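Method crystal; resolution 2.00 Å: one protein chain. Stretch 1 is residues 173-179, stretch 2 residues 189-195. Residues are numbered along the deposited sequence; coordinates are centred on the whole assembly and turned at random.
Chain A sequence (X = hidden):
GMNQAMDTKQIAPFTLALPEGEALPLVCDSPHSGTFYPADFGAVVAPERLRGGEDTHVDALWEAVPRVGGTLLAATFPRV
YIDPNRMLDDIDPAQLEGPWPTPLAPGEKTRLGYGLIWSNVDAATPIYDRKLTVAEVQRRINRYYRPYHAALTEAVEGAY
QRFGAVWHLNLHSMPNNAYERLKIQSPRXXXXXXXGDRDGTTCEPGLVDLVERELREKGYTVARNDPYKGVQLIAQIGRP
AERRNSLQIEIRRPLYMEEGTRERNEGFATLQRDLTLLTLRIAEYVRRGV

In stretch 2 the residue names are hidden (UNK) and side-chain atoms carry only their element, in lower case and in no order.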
# COMPACT_ATOMS: atom_id res chain seq x y z
N SER A 173 5.99 -2.33 -1.25
CA SER A 173 7.16 -3.17 -1.51
C SER A 173 7.09 -4.45 -0.69
O SER A 173 6.47 -4.52 0.36
CB SER A 173 8.44 -2.39 -1.20
OG SER A 173 8.59 -2.20 0.18
N MSE A 174 7.85 -5.43 -1.11
CA MSE A 174 7.79 -6.74 -0.53
C MSE A 174 9.21 -7.30 -0.35
O MSE A 174 10.13 -6.98 -1.15
CB MSE A 174 6.92 -7.63 -1.43
CG MSE A 174 7.27 -7.56 -2.88
SE MSE A 174 6.28 -8.82 -3.99
CE MSE A 174 7.47 -8.45 -5.46
N PRO A 175 9.40 -8.15 0.67
CA PRO A 175 10.67 -8.79 0.89
C PRO A 175 10.95 -9.90 -0.10
O PRO A 175 10.03 -10.42 -0.76
CB PRO A 175 10.54 -9.35 2.31
CG PRO A 175 9.10 -9.59 2.45
CD PRO A 175 8.41 -8.52 1.70
N ASN A 176 12.21 -10.26 -0.22
CA ASN A 176 12.61 -11.23 -1.20
C ASN A 176 12.00 -12.60 -0.89
O ASN A 176 11.70 -13.40 -1.78
CB ASN A 176 14.13 -11.29 -1.25
CG ASN A 176 14.66 -11.26 -2.67
OD1 ASN A 176 14.02 -10.75 -3.58
ND2 ASN A 176 15.85 -11.80 -2.86
N ASN A 177 11.77 -12.85 0.39
CA ASN A 177 11.16 -14.09 0.82
C ASN A 177 9.66 -13.97 1.06
O ASN A 177 9.13 -14.67 1.90
CB ASN A 177 11.90 -14.64 2.05
CG ASN A 177 11.75 -13.78 3.28
OD1 ASN A 177 11.17 -12.70 3.24
ND2 ASN A 177 12.27 -14.26 4.40
N ALA A 178 8.98 -13.12 0.30
CA ALA A 178 7.52 -12.98 0.44
C ALA A 178 6.76 -14.32 0.33
O ALA A 178 5.74 -14.50 0.99
CB ALA A 178 6.98 -12.01 -0.53
N TYR A 179 7.25 -15.26 -0.49
CA TYR A 179 6.62 -16.57 -0.65
C TYR A 179 6.73 -17.41 0.64
O TYR A 179 5.76 -18.05 1.06
CB TYR A 179 7.24 -17.36 -1.82
CG TYR A 179 6.73 -17.01 -3.23
CD1 TYR A 179 5.36 -17.02 -3.53
CD2 TYR A 179 7.61 -16.75 -4.26
CE1 TYR A 179 4.90 -16.72 -4.80
CE2 TYR A 179 7.16 -16.46 -5.56
CZ TYR A 179 5.82 -16.45 -5.82
OH TYR A 179 5.34 -16.19 -7.08
N UNK A 189 10.34 -17.97 -9.34
CA UNK A 189 10.80 -16.87 -8.47
C UNK A 189 9.85 -15.69 -8.41
O UNK A 189 9.16 -15.35 -9.40
c UNK A 189 11.13 -18.06 -10.57
c UNK A 189 12.00 -16.82 -10.53
c UNK A 189 12.11 -16.43 -9.10
N UNK A 190 9.85 -15.04 -7.25
CA UNK A 190 9.15 -13.81 -7.01
C UNK A 190 9.56 -12.75 -8.04
O UNK A 190 10.76 -12.60 -8.30
c UNK A 190 8.71 -12.14 -5.15
c UNK A 190 9.23 -11.64 -3.82
c UNK A 190 9.51 -13.32 -5.62
c UNK A 190 7.19 -12.51 -5.02
N UNK A 191 8.57 -12.06 -8.63
CA UNK A 191 8.84 -11.07 -9.67
C UNK A 191 9.35 -9.79 -9.01
O UNK A 191 9.28 -9.60 -7.77
c UNK A 191 7.60 -10.81 -10.49
N UNK A 192 9.88 -8.90 -9.85
CA UNK A 192 10.33 -7.63 -9.38
C UNK A 192 9.12 -6.75 -9.03
O UNK A 192 9.21 -5.95 -8.10
o UNK A 192 13.03 -8.20 -9.75
c UNK A 192 11.18 -6.95 -10.44
o UNK A 192 12.94 -7.64 -11.85
c UNK A 192 12.47 -7.66 -10.70
N UNK A 193 8.05 -6.86 -9.82
CA UNK A 193 6.76 -6.16 -9.63
C UNK A 193 5.69 -7.21 -9.61
O UNK A 193 5.69 -8.09 -10.47
c UNK A 193 7.38 -1.59 -10.14
c UNK A 193 7.23 -3.95 -10.73
c UNK A 193 9.27 -2.72 -11.05
c UNK A 193 8.67 -1.57 -10.55
c UNK A 193 6.64 -2.80 -10.19
c UNK A 193 6.46 -5.23 -10.78
c UNK A 193 8.53 -3.89 -11.15
N UNK A 194 4.79 -7.13 -8.64
CA UNK A 194 3.56 -7.91 -8.62
C UNK A 194 2.40 -6.92 -8.70
O UNK A 194 2.38 -5.91 -7.96
c UNK A 194 2.11 -9.65 -7.37
c UNK A 194 4.63 -9.80 -7.27
c UNK A 194 3.43 -8.84 -7.35
N UNK A 195 1.49 -7.22 -9.61
CA UNK A 195 0.30 -6.39 -9.87
C UNK A 195 -0.94 -7.18 -9.44
O UNK A 195 -1.21 -8.22 -9.97
c UNK A 195 0.21 -6.07 -11.36
c UNK A 195 1.41 -5.38 -11.96
c UNK A 195 1.73 -4.08 -11.21
c UNK A 195 1.22 -5.14 -13.49
O HOH W 1 5.79 -13.29 -8.28
O HOH W 2 6.32 -15.47 -9.40

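Position 189 carries three side-chain carbons, the last closing a ring onto the backbone nitrogen. Its CA-to-CB bond points away from stretch 1, and the contact is made by the main chain instead: the carbonyl carbon C of 189 lies 4.0 Å from CE2 of Tyr179, at the edge of the tyrosine ring. A ring that includes the backbone nitrogen identifies Pro189. The exposed ring needs no partner here, and the backbone O accepts a hydrogen bond from water 2, 2.8 Å from the water oxygen; the same water donates to Tyr179 OH at 2.6 Å.

Position 190 has four carbons, forked at the second. The CB lies 3.9 Å from Tyr179 CE2, and the backbone N is 3.5 Å from that same CE2. One branch tip lies over a face of the tyrosine ring; the other is 3.4 Å from Pro175 O, 3.7 Å from Asn176 O and 4.0 Å from Ala178 CB. This is Leu190. With chi1 t and chi2 p, the side chain leaves CA sideways but its end comes nearer, so that CD1 covers the ring while CD2 reaches the turn. The branched, wholly apolar end suits a place bounded by an aromatic face and an alanine methyl.

Position 191 shows a single carbon; this CB stays 5.6 Å from the closest atom of stretch 1, Met174 CE. This is Ala191. A lone methyl leaves no polar side-chain group to satisfy in a buried place, while the backbone makes the contacts: N donates to water 1 at 3.1 Å, and that water donates to Tyr179 OH at 3.2 Å. Its O lies 3.2 Å from Met174 CE, a methyl group that offers no hydrogen bond, and this buried oxygen has no partner in the model.

Position 192 has two carbons, the second bearing two oxygens, and points away: Asp192. Both carboxylate oxygens are hydrogen-bonded elsewhere in the structure, so the carboxylate is satisfied without stretch 1; its backbone O lies 4.0 Å from Met174 CE.

Position 193 has one carbon followed by a six-carbon ring. It too points away and makes no contact with stretch 1. It is Phe193, a buried apolar ring at the start of a strand.

Position 194 has one carbon carrying two others, and points toward stretch 1; one tip lies 3.6 Å from Met174 CE. This is Val194, whose compact CG2 meets the selenomethionine methyl.

Position 195 has four carbons forked at the second, but is out of reach of stretch 1. It is Leu195, an apolar side chain suited to a buried strand position.

The contact is held by packing, with no direct hydrogen bond between the stretches. The type I turn from Pro175 to Ala178, closed by Ala178 N to Pro175 O at 3.1 Å, presents carbonyls beside Leu190, the residue with the most covered area. Met174, with chi1 p and chi2 and chi3 both t, brings CE to 3.9 Å from Leu190 CG, while two waters link Tyr179 OH to the opposing backbone.

Stretch 2 (189-195) PLADFVL
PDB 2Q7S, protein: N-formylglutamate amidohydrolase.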